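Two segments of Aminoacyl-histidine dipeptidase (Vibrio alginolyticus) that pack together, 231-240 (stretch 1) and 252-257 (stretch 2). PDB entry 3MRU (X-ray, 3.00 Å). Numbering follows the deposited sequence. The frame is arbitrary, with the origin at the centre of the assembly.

Stretch 1 231-240: ANKLIGRFLA
Stretch 2, residues 252-257: EFRGGS

How are the two segments laid against each other? Residues 231-240 form a helix that continues later in the chain, while 252-255 end a strand that begins earlier, and 256-257 leave it as loop. The axes run roughly antiparallel, at 150°, and come within 8.8 Å. The register is set where N232 CA lies 5.6 Å from G255 CA. No hydrogen bond crosses the contact, which buries 235 Å² in all.

What does the start of the helix offer the strand? N232 (phi/psi -57/-47) has its CA-to-CB bond sideways, but chi1 of -81° (m) and chi2 of -39° bring the amide nearer, with OD1 3.3 Å from G255 CA. G255 is extended at -151/153, and a CB there would point toward the helix, only 2.0 Å from N232 OD1, a clash; the missing side chain makes room for the amide. G256 follows at 63/174, a positive phi that favours glycine. N232 ND2 is hydrogen-bonded elsewhere in the structure.

How does F253 reach the middle of the helix? From a backbone at -147/108, its CA-to-CB bond points sideways, yet chi1 of -156° (t) and chi2 of 142° carry the ring across. F253 CZ sits 3.7 Å from N232 O and 4.3 Å from G236 N, both at the ring edge. I235 (m, m) directs its CB toward the strand, 4.3 Å from F253 CZ, although the end of its side chain leads away. G236 N makes weak bonds to N232 O (3.2 Å) and K233 O (3.0 Å).

What completes the apolar packing? One turn beyond I235, L239 (-65/-30) points toward the strand with chi1 -44° (m) and chi2 165° (t), placing L239 CD1 3.9 Å from F253 CE1. The phenyl ring thus meets successive turns of the helix.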

# COMPACT_ATOMS: atom_id res chain seq x y z
N ALA A 231 3.48 2.07 -20.46
CA ALA A 231 4.52 2.41 -21.43
C ALA A 231 5.32 1.19 -21.95
O ALA A 231 5.56 1.07 -23.16
CB ALA A 231 5.46 3.45 -20.81
N ASN A 232 5.70 0.30 -21.03
CA ASN A 232 6.48 -0.90 -21.33
C ASN A 232 5.78 -1.72 -22.35
O ASN A 232 6.38 -2.16 -23.32
CB ASN A 232 6.66 -1.76 -20.09
CG ASN A 232 7.78 -1.27 -19.19
OD1 ASN A 232 8.82 -0.82 -19.68
ND2 ASN A 232 7.57 -1.36 -17.88
N LYS A 233 4.49 -1.91 -22.11
CA LYS A 233 3.71 -2.85 -22.91
C LYS A 233 3.38 -2.28 -24.28
O LYS A 233 3.39 -2.99 -25.28
CB LYS A 233 2.47 -3.33 -22.16
CG LYS A 233 2.82 -4.20 -20.99
CD LYS A 233 2.04 -5.49 -21.00
CE LYS A 233 2.38 -6.40 -22.19
NZ LYS A 233 1.47 -7.61 -22.25
N LEU A 234 3.12 -0.99 -24.34
CA LEU A 234 2.81 -0.38 -25.60
C LEU A 234 3.97 -0.48 -26.60
O LEU A 234 3.79 -0.85 -27.76
CB LEU A 234 2.33 1.06 -25.38
CG LEU A 234 1.08 1.10 -24.48
CD1 LEU A 234 0.64 2.51 -24.12
CD2 LEU A 234 -0.11 0.31 -25.08
N ILE A 235 5.18 -0.21 -26.13
CA ILE A 235 6.36 -0.36 -26.98
C ILE A 235 6.66 -1.82 -27.30
O ILE A 235 7.34 -2.11 -28.26
CB ILE A 235 7.59 0.29 -26.35
CG1 ILE A 235 7.27 1.73 -25.96
CG2 ILE A 235 8.76 0.25 -27.33
CD1 ILE A 235 6.86 2.70 -27.10
N GLY A 236 6.17 -2.74 -26.48
CA GLY A 236 6.38 -4.14 -26.77
C GLY A 236 5.41 -4.53 -27.86
O GLY A 236 5.77 -5.23 -28.80
N ARG A 237 4.17 -4.05 -27.73
CA ARG A 237 3.08 -4.38 -28.64
C ARG A 237 3.48 -3.98 -30.04
O ARG A 237 3.16 -4.68 -31.01
CB ARG A 237 1.83 -3.63 -28.23
CG ARG A 237 0.52 -4.31 -28.61
CD ARG A 237 -0.56 -3.25 -28.90
NE ARG A 237 -1.11 -2.55 -27.72
CZ ARG A 237 -2.13 -1.69 -27.74
NH1 ARG A 237 -2.76 -1.39 -28.88
NH2 ARG A 237 -2.53 -1.12 -26.61
N PHE A 238 4.19 -2.85 -30.12
CA PHE A 238 4.66 -2.35 -31.40
C PHE A 238 5.68 -3.27 -32.05
O PHE A 238 5.52 -3.68 -33.20
CB PHE A 238 5.22 -0.94 -31.27
CG PHE A 238 5.73 -0.38 -32.57
CD1 PHE A 238 4.86 -0.12 -33.63
CD2 PHE A 238 7.09 -0.10 -32.73
CE1 PHE A 238 5.33 0.40 -34.84
CE2 PHE A 238 7.57 0.42 -33.93
CZ PHE A 238 6.69 0.67 -34.99
N LEU A 239 6.72 -3.62 -31.30
CA LEU A 239 7.76 -4.51 -31.82
C LEU A 239 7.22 -5.90 -32.11
O LEU A 239 7.70 -6.60 -33.00
CB LEU A 239 8.92 -4.61 -30.84
CG LEU A 239 9.46 -3.37 -30.15
CD1 LEU A 239 10.33 -3.76 -28.97
CD2 LEU A 239 10.22 -2.51 -31.13
N ALA A 240 6.21 -6.30 -31.34
CA ALA A 240 5.65 -7.63 -31.47
C ALA A 240 5.15 -7.83 -32.89
O ALA A 240 5.71 -8.63 -33.64
CB ALA A 240 4.54 -7.82 -30.47
N GLU A 252 18.44 -1.70 -27.07
CA GLU A 252 18.14 -1.14 -25.76
C GLU A 252 16.62 -1.12 -25.50
O GLU A 252 15.83 -0.83 -26.40
CB GLU A 252 18.75 0.27 -25.66
CG GLU A 252 18.52 1.02 -24.36
CD GLU A 252 19.45 0.58 -23.26
OE1 GLU A 252 19.83 1.45 -22.43
OE2 GLU A 252 19.80 -0.62 -23.22
N PHE A 253 16.22 -1.41 -24.26
CA PHE A 253 14.83 -1.38 -23.81
C PHE A 253 14.82 -0.94 -22.33
O PHE A 253 15.21 -1.69 -21.44
CB PHE A 253 14.17 -2.77 -23.98
CG PHE A 253 12.64 -2.75 -24.10
CD1 PHE A 253 12.00 -3.64 -24.97
CD2 PHE A 253 11.85 -1.88 -23.35
CE1 PHE A 253 10.61 -3.65 -25.09
CE2 PHE A 253 10.47 -1.88 -23.48
CZ PHE A 253 9.85 -2.77 -24.35
N ARG A 254 14.38 0.28 -22.08
CA ARG A 254 14.35 0.81 -20.74
C ARG A 254 12.98 1.43 -20.52
O ARG A 254 12.54 2.27 -21.32
CB ARG A 254 15.44 1.88 -20.59
CG ARG A 254 15.59 2.53 -19.19
CD ARG A 254 16.32 1.60 -18.21
NE ARG A 254 17.03 0.52 -18.91
CZ ARG A 254 18.28 0.60 -19.39
NH1 ARG A 254 18.80 -0.45 -20.01
NH2 ARG A 254 19.00 1.72 -19.25
N GLY A 255 12.30 1.03 -19.46
CA GLY A 255 10.99 1.61 -19.19
C GLY A 255 10.66 1.64 -17.74
O GLY A 255 11.16 0.83 -16.97
N GLY A 256 9.81 2.60 -17.38
CA GLY A 256 9.30 2.72 -16.02
C GLY A 256 10.35 3.00 -14.98
O GLY A 256 11.53 2.99 -15.28
N SER A 257 9.89 3.24 -13.75
CA SER A 257 10.75 3.66 -12.63
C SER A 257 10.86 2.72 -11.43
O SER A 257 11.88 2.70 -10.77
CB SER A 257 10.20 5.00 -12.15
OG SER A 257 9.14 4.81 -11.22